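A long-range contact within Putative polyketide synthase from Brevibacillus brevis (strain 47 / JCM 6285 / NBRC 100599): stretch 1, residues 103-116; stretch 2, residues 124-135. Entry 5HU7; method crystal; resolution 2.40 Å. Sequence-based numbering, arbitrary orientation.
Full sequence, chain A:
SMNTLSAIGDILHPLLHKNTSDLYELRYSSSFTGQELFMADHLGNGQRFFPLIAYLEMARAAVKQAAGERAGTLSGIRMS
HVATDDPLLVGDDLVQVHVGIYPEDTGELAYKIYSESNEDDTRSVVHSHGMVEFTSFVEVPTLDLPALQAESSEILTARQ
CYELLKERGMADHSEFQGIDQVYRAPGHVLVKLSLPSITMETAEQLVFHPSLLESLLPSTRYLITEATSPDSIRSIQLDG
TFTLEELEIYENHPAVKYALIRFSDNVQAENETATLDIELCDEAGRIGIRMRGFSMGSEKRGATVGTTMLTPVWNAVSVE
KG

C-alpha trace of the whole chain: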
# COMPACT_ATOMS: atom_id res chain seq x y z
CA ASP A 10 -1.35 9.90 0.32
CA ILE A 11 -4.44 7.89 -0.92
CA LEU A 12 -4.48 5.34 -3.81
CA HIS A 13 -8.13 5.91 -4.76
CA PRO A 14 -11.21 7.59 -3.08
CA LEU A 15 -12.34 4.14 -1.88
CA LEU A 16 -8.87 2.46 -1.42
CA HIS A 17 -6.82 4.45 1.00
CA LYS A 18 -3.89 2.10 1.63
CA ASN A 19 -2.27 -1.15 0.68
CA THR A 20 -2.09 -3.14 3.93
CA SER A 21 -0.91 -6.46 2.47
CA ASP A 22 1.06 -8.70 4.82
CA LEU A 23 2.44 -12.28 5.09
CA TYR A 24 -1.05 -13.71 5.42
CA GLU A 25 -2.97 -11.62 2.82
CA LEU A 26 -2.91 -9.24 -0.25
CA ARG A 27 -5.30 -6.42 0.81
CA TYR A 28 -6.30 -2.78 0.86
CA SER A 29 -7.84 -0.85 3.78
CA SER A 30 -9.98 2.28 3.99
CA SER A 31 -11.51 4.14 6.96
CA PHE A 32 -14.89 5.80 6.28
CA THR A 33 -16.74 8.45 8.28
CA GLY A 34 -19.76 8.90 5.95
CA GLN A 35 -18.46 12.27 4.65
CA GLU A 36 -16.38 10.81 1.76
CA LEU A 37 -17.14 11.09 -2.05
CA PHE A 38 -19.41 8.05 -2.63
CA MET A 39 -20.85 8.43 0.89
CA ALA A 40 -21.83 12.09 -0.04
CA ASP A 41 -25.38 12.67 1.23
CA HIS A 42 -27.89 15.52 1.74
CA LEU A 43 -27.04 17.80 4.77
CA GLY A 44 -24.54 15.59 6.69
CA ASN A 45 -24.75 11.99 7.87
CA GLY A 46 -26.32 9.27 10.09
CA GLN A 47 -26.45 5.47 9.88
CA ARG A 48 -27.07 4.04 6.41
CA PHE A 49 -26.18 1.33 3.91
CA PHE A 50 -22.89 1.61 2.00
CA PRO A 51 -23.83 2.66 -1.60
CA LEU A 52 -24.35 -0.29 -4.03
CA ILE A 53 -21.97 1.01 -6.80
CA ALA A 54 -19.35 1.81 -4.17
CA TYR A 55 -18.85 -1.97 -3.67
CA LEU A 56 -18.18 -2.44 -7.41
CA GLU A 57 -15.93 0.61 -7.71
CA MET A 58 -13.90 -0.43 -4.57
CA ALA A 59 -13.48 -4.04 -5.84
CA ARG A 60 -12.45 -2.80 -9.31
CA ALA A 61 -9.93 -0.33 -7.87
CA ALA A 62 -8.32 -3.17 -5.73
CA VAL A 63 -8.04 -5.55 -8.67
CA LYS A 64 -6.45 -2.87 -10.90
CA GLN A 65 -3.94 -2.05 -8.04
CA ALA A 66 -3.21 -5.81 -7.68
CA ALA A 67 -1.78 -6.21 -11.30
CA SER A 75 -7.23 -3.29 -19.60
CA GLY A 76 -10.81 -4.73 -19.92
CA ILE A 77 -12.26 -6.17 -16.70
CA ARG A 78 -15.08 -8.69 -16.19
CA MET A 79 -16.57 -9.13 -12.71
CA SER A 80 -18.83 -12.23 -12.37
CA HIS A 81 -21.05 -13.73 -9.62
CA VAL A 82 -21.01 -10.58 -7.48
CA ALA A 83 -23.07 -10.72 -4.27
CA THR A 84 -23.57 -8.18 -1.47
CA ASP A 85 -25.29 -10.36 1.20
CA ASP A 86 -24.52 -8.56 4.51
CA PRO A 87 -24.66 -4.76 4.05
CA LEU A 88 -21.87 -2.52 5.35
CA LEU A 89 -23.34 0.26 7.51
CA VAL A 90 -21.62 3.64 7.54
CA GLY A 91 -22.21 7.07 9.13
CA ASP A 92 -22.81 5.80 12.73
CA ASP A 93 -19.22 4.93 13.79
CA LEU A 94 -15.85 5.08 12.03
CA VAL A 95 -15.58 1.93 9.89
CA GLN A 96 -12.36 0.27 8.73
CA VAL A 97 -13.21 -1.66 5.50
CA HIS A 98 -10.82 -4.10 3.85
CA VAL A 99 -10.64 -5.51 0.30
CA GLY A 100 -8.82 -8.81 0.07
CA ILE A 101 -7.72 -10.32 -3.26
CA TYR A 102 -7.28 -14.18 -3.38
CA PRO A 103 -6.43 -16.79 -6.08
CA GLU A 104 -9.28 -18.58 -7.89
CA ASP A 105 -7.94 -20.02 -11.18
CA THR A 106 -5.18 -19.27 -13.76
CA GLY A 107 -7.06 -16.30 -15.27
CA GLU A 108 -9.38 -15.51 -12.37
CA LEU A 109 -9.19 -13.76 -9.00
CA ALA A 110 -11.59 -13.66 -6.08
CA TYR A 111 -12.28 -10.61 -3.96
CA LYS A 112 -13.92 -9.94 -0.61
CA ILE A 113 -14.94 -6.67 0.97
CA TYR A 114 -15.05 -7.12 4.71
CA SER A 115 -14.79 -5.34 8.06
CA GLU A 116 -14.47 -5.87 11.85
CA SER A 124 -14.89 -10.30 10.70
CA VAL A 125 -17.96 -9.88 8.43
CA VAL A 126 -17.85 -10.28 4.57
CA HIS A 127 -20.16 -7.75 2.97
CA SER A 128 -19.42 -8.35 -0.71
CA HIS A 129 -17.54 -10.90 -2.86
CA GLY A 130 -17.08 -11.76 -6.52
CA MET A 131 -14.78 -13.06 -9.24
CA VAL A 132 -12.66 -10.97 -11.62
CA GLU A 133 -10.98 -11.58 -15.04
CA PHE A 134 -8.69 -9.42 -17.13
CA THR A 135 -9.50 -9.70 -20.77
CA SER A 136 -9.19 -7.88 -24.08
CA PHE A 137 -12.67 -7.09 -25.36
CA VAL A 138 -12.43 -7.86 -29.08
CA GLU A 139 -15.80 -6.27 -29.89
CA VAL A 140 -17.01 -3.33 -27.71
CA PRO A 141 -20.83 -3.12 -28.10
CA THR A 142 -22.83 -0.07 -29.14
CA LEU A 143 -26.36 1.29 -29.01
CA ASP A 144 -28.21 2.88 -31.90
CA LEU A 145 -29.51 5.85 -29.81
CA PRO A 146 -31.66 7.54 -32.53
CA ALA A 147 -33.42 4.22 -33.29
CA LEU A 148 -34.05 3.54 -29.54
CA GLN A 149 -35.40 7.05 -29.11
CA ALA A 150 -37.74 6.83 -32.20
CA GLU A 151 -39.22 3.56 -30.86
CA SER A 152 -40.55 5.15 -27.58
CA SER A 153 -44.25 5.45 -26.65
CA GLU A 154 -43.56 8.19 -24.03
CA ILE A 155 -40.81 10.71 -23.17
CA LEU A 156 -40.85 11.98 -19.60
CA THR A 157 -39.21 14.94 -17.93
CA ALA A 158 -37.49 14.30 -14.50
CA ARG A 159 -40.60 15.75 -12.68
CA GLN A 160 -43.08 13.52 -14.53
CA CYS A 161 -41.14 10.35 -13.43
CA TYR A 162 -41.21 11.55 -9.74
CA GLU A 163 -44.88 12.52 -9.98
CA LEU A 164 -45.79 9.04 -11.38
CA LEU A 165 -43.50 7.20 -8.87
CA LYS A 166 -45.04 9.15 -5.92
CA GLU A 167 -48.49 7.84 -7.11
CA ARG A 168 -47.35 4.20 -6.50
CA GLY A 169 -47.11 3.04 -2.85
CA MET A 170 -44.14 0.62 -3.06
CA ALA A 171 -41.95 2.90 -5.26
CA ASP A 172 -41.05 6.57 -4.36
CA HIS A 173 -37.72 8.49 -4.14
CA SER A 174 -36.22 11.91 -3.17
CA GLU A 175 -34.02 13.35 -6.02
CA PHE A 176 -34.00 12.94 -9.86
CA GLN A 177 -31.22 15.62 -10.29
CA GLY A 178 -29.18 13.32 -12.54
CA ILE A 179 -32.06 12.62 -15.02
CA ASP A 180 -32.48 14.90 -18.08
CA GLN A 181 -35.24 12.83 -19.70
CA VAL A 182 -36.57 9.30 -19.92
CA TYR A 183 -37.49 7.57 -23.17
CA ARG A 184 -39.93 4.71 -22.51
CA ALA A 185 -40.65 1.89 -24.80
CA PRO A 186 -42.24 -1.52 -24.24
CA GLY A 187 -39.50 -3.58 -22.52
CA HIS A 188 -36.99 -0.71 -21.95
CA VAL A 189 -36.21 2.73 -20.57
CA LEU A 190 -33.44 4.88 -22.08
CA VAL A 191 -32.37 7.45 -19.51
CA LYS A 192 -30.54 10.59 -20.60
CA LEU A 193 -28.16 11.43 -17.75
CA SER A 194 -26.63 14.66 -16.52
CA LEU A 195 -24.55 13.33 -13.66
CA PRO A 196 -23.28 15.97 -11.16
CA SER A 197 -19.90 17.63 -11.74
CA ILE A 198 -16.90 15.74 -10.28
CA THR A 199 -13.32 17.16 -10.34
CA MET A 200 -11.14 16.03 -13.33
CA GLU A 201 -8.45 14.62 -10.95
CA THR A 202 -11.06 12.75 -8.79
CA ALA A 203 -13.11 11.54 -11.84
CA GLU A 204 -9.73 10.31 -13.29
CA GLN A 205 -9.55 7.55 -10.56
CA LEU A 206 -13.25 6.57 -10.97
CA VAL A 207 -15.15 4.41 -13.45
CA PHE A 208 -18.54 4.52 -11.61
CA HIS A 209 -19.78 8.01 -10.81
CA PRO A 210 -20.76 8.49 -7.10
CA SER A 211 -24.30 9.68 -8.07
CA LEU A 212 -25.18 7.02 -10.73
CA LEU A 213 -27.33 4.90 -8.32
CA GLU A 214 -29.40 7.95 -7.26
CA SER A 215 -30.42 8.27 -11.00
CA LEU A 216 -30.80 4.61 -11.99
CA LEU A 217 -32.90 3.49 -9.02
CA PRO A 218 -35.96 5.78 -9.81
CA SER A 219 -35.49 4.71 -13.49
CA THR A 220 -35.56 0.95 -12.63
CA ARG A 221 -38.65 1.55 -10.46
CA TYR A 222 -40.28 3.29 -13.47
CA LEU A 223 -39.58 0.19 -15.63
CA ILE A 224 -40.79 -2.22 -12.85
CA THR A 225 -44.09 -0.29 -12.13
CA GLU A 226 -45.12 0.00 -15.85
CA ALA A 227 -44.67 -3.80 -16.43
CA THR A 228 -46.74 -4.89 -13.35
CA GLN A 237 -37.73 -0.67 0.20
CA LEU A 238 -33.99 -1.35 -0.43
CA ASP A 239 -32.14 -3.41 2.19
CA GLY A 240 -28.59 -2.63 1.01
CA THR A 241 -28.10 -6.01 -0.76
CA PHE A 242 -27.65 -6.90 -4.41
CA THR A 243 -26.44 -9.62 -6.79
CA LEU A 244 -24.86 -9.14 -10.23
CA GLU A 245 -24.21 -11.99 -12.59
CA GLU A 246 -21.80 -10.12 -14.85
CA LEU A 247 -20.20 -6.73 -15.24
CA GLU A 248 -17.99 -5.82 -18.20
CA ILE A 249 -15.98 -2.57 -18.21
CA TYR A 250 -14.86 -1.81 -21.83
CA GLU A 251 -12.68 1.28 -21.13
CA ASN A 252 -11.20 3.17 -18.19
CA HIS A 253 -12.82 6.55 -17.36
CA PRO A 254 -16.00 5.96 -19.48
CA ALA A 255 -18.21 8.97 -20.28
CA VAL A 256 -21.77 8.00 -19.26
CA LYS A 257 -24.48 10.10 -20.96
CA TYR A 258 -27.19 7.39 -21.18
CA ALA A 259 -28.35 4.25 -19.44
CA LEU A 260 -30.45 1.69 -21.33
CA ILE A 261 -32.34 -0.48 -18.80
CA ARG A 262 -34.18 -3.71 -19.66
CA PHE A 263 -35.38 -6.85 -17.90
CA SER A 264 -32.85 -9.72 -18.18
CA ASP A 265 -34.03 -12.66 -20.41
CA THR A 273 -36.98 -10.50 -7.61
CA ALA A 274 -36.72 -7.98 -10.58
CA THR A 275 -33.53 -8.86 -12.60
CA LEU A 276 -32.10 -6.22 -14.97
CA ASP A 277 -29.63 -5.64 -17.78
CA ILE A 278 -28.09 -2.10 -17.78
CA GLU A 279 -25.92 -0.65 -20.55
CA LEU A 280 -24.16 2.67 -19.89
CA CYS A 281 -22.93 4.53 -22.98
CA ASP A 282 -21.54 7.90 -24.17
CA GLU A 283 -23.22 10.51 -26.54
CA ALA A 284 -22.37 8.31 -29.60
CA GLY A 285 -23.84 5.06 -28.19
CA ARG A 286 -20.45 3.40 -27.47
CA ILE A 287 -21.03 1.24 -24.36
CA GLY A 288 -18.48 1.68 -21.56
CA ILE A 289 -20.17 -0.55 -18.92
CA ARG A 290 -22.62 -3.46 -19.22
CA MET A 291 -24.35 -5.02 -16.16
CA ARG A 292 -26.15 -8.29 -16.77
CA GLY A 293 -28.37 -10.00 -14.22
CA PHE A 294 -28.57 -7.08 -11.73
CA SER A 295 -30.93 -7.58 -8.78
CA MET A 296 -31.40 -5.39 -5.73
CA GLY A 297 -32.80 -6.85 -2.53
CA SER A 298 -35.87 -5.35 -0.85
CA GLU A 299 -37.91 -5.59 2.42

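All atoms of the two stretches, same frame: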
# COMPACT_ATOMS: atom_id res chain seq x y z
N PRO A 103 -6.46 -15.99 -4.83
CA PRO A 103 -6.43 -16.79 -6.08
C PRO A 103 -7.71 -17.57 -6.30
O PRO A 103 -8.37 -17.91 -5.31
CB PRO A 103 -5.27 -17.76 -5.88
CG PRO A 103 -5.00 -17.78 -4.43
CD PRO A 103 -5.51 -16.52 -3.82
N GLU A 104 -8.11 -17.77 -7.56
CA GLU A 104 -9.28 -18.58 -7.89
C GLU A 104 -8.92 -19.62 -8.92
O GLU A 104 -9.24 -20.78 -8.70
CB GLU A 104 -10.46 -17.76 -8.41
CG GLU A 104 -11.75 -18.56 -8.58
CD GLU A 104 -12.43 -19.09 -7.32
OE1 GLU A 104 -11.94 -18.84 -6.20
OE2 GLU A 104 -13.47 -19.78 -7.47
N ASP A 105 -8.35 -19.18 -10.06
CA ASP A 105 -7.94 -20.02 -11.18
C ASP A 105 -6.79 -19.28 -11.89
O ASP A 105 -6.40 -18.18 -11.47
CB ASP A 105 -9.13 -20.26 -12.13
CG ASP A 105 -9.19 -21.63 -12.79
OD1 ASP A 105 -8.09 -22.23 -13.03
OD2 ASP A 105 -10.31 -22.06 -13.16
N THR A 106 -6.28 -19.85 -13.00
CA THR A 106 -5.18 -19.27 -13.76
C THR A 106 -5.46 -17.87 -14.28
O THR A 106 -4.55 -17.06 -14.30
CB THR A 106 -4.78 -20.18 -14.91
OG1 THR A 106 -5.94 -20.44 -15.71
CG2 THR A 106 -4.14 -21.45 -14.45
N GLY A 107 -6.68 -17.61 -14.72
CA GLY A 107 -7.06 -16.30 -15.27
C GLY A 107 -8.18 -15.67 -14.46
O GLY A 107 -8.94 -14.85 -14.98
N GLU A 108 -8.30 -16.01 -13.18
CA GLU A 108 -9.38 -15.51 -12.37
C GLU A 108 -9.00 -15.28 -10.91
O GLU A 108 -8.27 -16.05 -10.30
CB GLU A 108 -10.57 -16.47 -12.53
CG GLU A 108 -11.78 -16.11 -11.68
CD GLU A 108 -13.02 -16.82 -12.20
OE1 GLU A 108 -12.90 -18.03 -12.49
OE2 GLU A 108 -14.07 -16.15 -12.40
N LEU A 109 -9.45 -14.14 -10.37
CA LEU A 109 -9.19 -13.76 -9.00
C LEU A 109 -10.49 -13.70 -8.27
O LEU A 109 -11.50 -13.41 -8.87
CB LEU A 109 -8.61 -12.37 -8.95
CG LEU A 109 -7.32 -12.16 -9.63
CD1 LEU A 109 -7.13 -10.70 -9.95
CD2 LEU A 109 -6.18 -12.74 -8.82
N ALA A 110 -10.44 -13.84 -6.95
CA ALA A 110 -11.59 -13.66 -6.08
C ALA A 110 -11.35 -12.44 -5.22
O ALA A 110 -10.22 -12.10 -4.89
CB ALA A 110 -11.78 -14.89 -5.22
N TYR A 111 -12.42 -11.74 -4.89
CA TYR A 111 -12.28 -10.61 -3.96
C TYR A 111 -13.30 -10.69 -2.87
O TYR A 111 -14.36 -11.30 -3.04
CB TYR A 111 -12.33 -9.25 -4.67
CG TYR A 111 -13.71 -8.80 -5.07
CD1 TYR A 111 -14.53 -8.14 -4.17
CD2 TYR A 111 -14.19 -9.03 -6.35
CE1 TYR A 111 -15.85 -7.83 -4.49
CE2 TYR A 111 -15.50 -8.69 -6.70
CZ TYR A 111 -16.32 -8.06 -5.78
OH TYR A 111 -17.59 -7.73 -6.15
N LYS A 112 -13.00 -10.06 -1.73
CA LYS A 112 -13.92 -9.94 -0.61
C LYS A 112 -13.78 -8.59 -0.01
O LYS A 112 -12.68 -8.19 0.31
CB LYS A 112 -13.65 -10.95 0.49
CG LYS A 112 -13.88 -12.38 0.12
CD LYS A 112 -14.17 -13.23 1.37
CE LYS A 112 -13.15 -14.30 1.63
NZ LYS A 112 -13.38 -15.48 0.79
N ILE A 113 -14.90 -7.96 0.28
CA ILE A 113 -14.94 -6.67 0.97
C ILE A 113 -15.43 -7.06 2.34
O ILE A 113 -16.46 -7.70 2.46
CB ILE A 113 -15.82 -5.63 0.26
CG1 ILE A 113 -15.21 -5.24 -1.09
CG2 ILE A 113 -16.00 -4.39 1.14
CD1 ILE A 113 -16.15 -4.43 -2.08
N TYR A 114 -14.69 -6.70 3.37
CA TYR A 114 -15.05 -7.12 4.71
C TYR A 114 -14.58 -6.13 5.76
O TYR A 114 -13.71 -5.32 5.48
CB TYR A 114 -14.46 -8.54 4.98
CG TYR A 114 -12.95 -8.58 5.06
CD1 TYR A 114 -12.18 -8.83 3.94
CD2 TYR A 114 -12.30 -8.43 6.28
CE1 TYR A 114 -10.78 -8.87 4.02
CE2 TYR A 114 -10.91 -8.49 6.37
CZ TYR A 114 -10.15 -8.71 5.24
OH TYR A 114 -8.78 -8.74 5.36
N SER A 115 -15.14 -6.22 6.94
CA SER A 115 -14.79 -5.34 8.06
C SER A 115 -14.90 -6.06 9.39
O SER A 115 -15.39 -7.18 9.45
CB SER A 115 -15.69 -4.10 8.07
OG SER A 115 -17.00 -4.39 8.51
N GLU A 116 -14.41 -5.40 10.46
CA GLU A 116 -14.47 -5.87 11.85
C GLU A 116 -13.71 -7.17 12.06
O GLU A 116 -13.01 -7.31 13.05
CB GLU A 116 -15.94 -6.00 12.30
CG GLU A 116 -16.11 -6.10 13.80
CD GLU A 116 -17.55 -6.04 14.29
OE1 GLU A 116 -18.27 -5.13 13.84
OE2 GLU A 116 -17.94 -6.85 15.16
N SER A 124 -14.89 -10.79 12.09
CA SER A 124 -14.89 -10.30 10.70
C SER A 124 -16.14 -10.69 9.89
O SER A 124 -16.55 -11.84 9.89
CB SER A 124 -13.63 -10.72 9.96
OG SER A 124 -13.73 -12.03 9.44
N VAL A 125 -16.76 -9.70 9.23
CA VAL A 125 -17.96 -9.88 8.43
C VAL A 125 -17.64 -9.57 6.96
O VAL A 125 -17.11 -8.50 6.69
CB VAL A 125 -19.07 -8.93 8.94
CG1 VAL A 125 -20.39 -9.16 8.19
CG2 VAL A 125 -19.27 -9.07 10.45
N VAL A 126 -18.01 -10.46 6.02
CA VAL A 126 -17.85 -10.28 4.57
C VAL A 126 -19.13 -9.67 4.05
O VAL A 126 -20.20 -10.26 4.15
CB VAL A 126 -17.52 -11.60 3.83
CG1 VAL A 126 -17.49 -11.38 2.31
CG2 VAL A 126 -16.19 -12.16 4.32
N HIS A 127 -19.01 -8.49 3.48
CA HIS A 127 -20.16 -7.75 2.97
C HIS A 127 -20.38 -8.03 1.51
O HIS A 127 -21.51 -8.12 1.10
CB HIS A 127 -19.95 -6.22 3.17
CG HIS A 127 -19.63 -5.83 4.58
ND1 HIS A 127 -20.50 -6.09 5.62
CD2 HIS A 127 -18.50 -5.28 5.09
CE1 HIS A 127 -19.89 -5.68 6.72
NE2 HIS A 127 -18.68 -5.18 6.45
N SER A 128 -19.31 -8.13 0.72
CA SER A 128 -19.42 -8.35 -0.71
C SER A 128 -18.28 -9.24 -1.22
O SER A 128 -17.20 -9.22 -0.66
CB SER A 128 -19.39 -7.00 -1.43
OG SER A 128 -19.70 -7.11 -2.81
N HIS A 129 -18.55 -10.06 -2.23
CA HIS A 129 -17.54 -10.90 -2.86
C HIS A 129 -17.90 -11.13 -4.33
O HIS A 129 -19.05 -10.96 -4.73
CB HIS A 129 -17.33 -12.23 -2.11
CG HIS A 129 -18.55 -13.08 -2.03
ND1 HIS A 129 -19.34 -13.02 -0.91
CD2 HIS A 129 -19.14 -13.91 -2.92
CE1 HIS A 129 -20.38 -13.80 -1.14
NE2 HIS A 129 -20.34 -14.30 -2.35
N GLY A 130 -16.90 -11.48 -5.11
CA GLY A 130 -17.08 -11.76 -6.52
C GLY A 130 -15.81 -12.21 -7.18
O GLY A 130 -14.76 -12.25 -6.55
N MET A 131 -15.91 -12.60 -8.45
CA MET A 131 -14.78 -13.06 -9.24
C MET A 131 -14.43 -12.00 -10.25
O MET A 131 -15.32 -11.29 -10.69
CB MET A 131 -15.14 -14.35 -9.98
CG MET A 131 -15.61 -15.46 -9.07
SD MET A 131 -14.29 -16.10 -8.02
CE MET A 131 -15.10 -16.15 -6.42
N VAL A 132 -13.15 -11.92 -10.62
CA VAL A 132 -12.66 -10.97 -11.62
C VAL A 132 -11.70 -11.59 -12.63
O VAL A 132 -10.83 -12.35 -12.25
CB VAL A 132 -12.03 -9.73 -10.96
CG1 VAL A 132 -11.46 -8.77 -12.02
CG2 VAL A 132 -13.06 -9.03 -10.11
N GLU A 133 -11.86 -11.21 -13.93
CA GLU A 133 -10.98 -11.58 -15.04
C GLU A 133 -10.54 -10.34 -15.78
O GLU A 133 -11.29 -9.36 -15.92
CB GLU A 133 -11.65 -12.49 -16.06
CG GLU A 133 -12.19 -13.78 -15.47
CD GLU A 133 -13.16 -14.45 -16.41
OE1 GLU A 133 -12.77 -15.42 -17.11
OE2 GLU A 133 -14.29 -13.94 -16.52
N PHE A 134 -9.33 -10.41 -16.28
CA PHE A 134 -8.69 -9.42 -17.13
C PHE A 134 -8.74 -9.97 -18.50
O PHE A 134 -8.32 -11.09 -18.72
CB PHE A 134 -7.23 -9.24 -16.73
CG PHE A 134 -7.12 -8.68 -15.34
CD1 PHE A 134 -7.49 -7.37 -15.08
CD2 PHE A 134 -6.59 -9.43 -14.32
CE1 PHE A 134 -7.38 -6.85 -13.80
CE2 PHE A 134 -6.48 -8.91 -13.04
CZ PHE A 134 -6.89 -7.63 -12.79
N THR A 135 -9.33 -9.23 -19.41
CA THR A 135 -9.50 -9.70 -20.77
C THR A 135 -9.49 -8.54 -21.74
O THR A 135 -9.78 -7.41 -21.35
CB THR A 135 -10.82 -10.51 -20.84
OG1 THR A 135 -10.91 -11.18 -22.11
CG2 THR A 135 -12.06 -9.66 -20.57

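The antiparallel pairing of strand 108-115 with strand 125-135 is interrupted by a beta bulge at His127, where the register shifts by one residue between Ile113 and Tyr114. The evidence lies in a shared acceptor: Ile113 O receives His127 N at 2.9 Å and, more weakly, Ser128 N at 3.4 Å. With phi/psi of -93/-40, His127 departs from extended geometry, and its CA-to-CB bond points sideways. Its ring nevertheless returns to the partner strand, where His127 NE2 and Ser115 OG form a 2.8 Å hydrogen bond near the plane of the ring; either atom could be the donor. His127 ND1 is satisfied elsewhere in the structure, so both ring nitrogens of this buried residue are engaged.

Regular pairing continues on both sides of the bulge. Before it along stretch 1, Leu109 N to Val132 O (2.9 Å) and Val132 N to Leu109 O (2.8 Å) form one closed pair. Tyr111 N to Gly130 O (2.9 Å) is matched by a longer return bond, Gly130 N to Tyr111 O (3.3 Å), and Ile113 N reaches Ser128 O at 2.8 Å. Beyond the bulge, Ser115 N to Val125 O (3.0 Å) and Val125 N to Ser115 O (2.9 Å) restore the ladder. CA-H...O contacts supplement it, as between His129 CA and Tyr111 O at 3.2 Å. The strand directions differ by 141°, well short of ideal antiparallel alignment.

Leu109, Tyr111, Ile113, Ser128 and Val132 line one buried face. Tyr111, with chi1 at 77° (p), lays one ring face over the backbone of Gly130 and His129. Glycine suits this place because an ideal CB on Gly130 would lie 2.9 Å from Tyr111 CE2, a clash. Tyr111 CD2 also packs 3.9 Å from Val132 CG2, while Tyr111 OH is buried without a polar partner in the model; Ser128 OG, at 4.0 Å from that Tyr111 OH, bonds elsewhere. Farther along, Leu109 CD1 meets Phe134 CE2 at 3.6 Å.

The other face, carrying Ala110, Lys112, Tyr114, Val126, His129 and Met131, is partly exposed. Met131 spreads over its neighbours: Met131 CE lies 3.7 Å from Ala110 CB, an apolar contact, and Met131 SD lies 3.6 Å from Glu104 CG. Aliphatic carbons of Lys112 serve similarly, with Lys112 CD 3.7 Å from Val126 CG2. Together the two stretches bury 1042 Å², both sides summed.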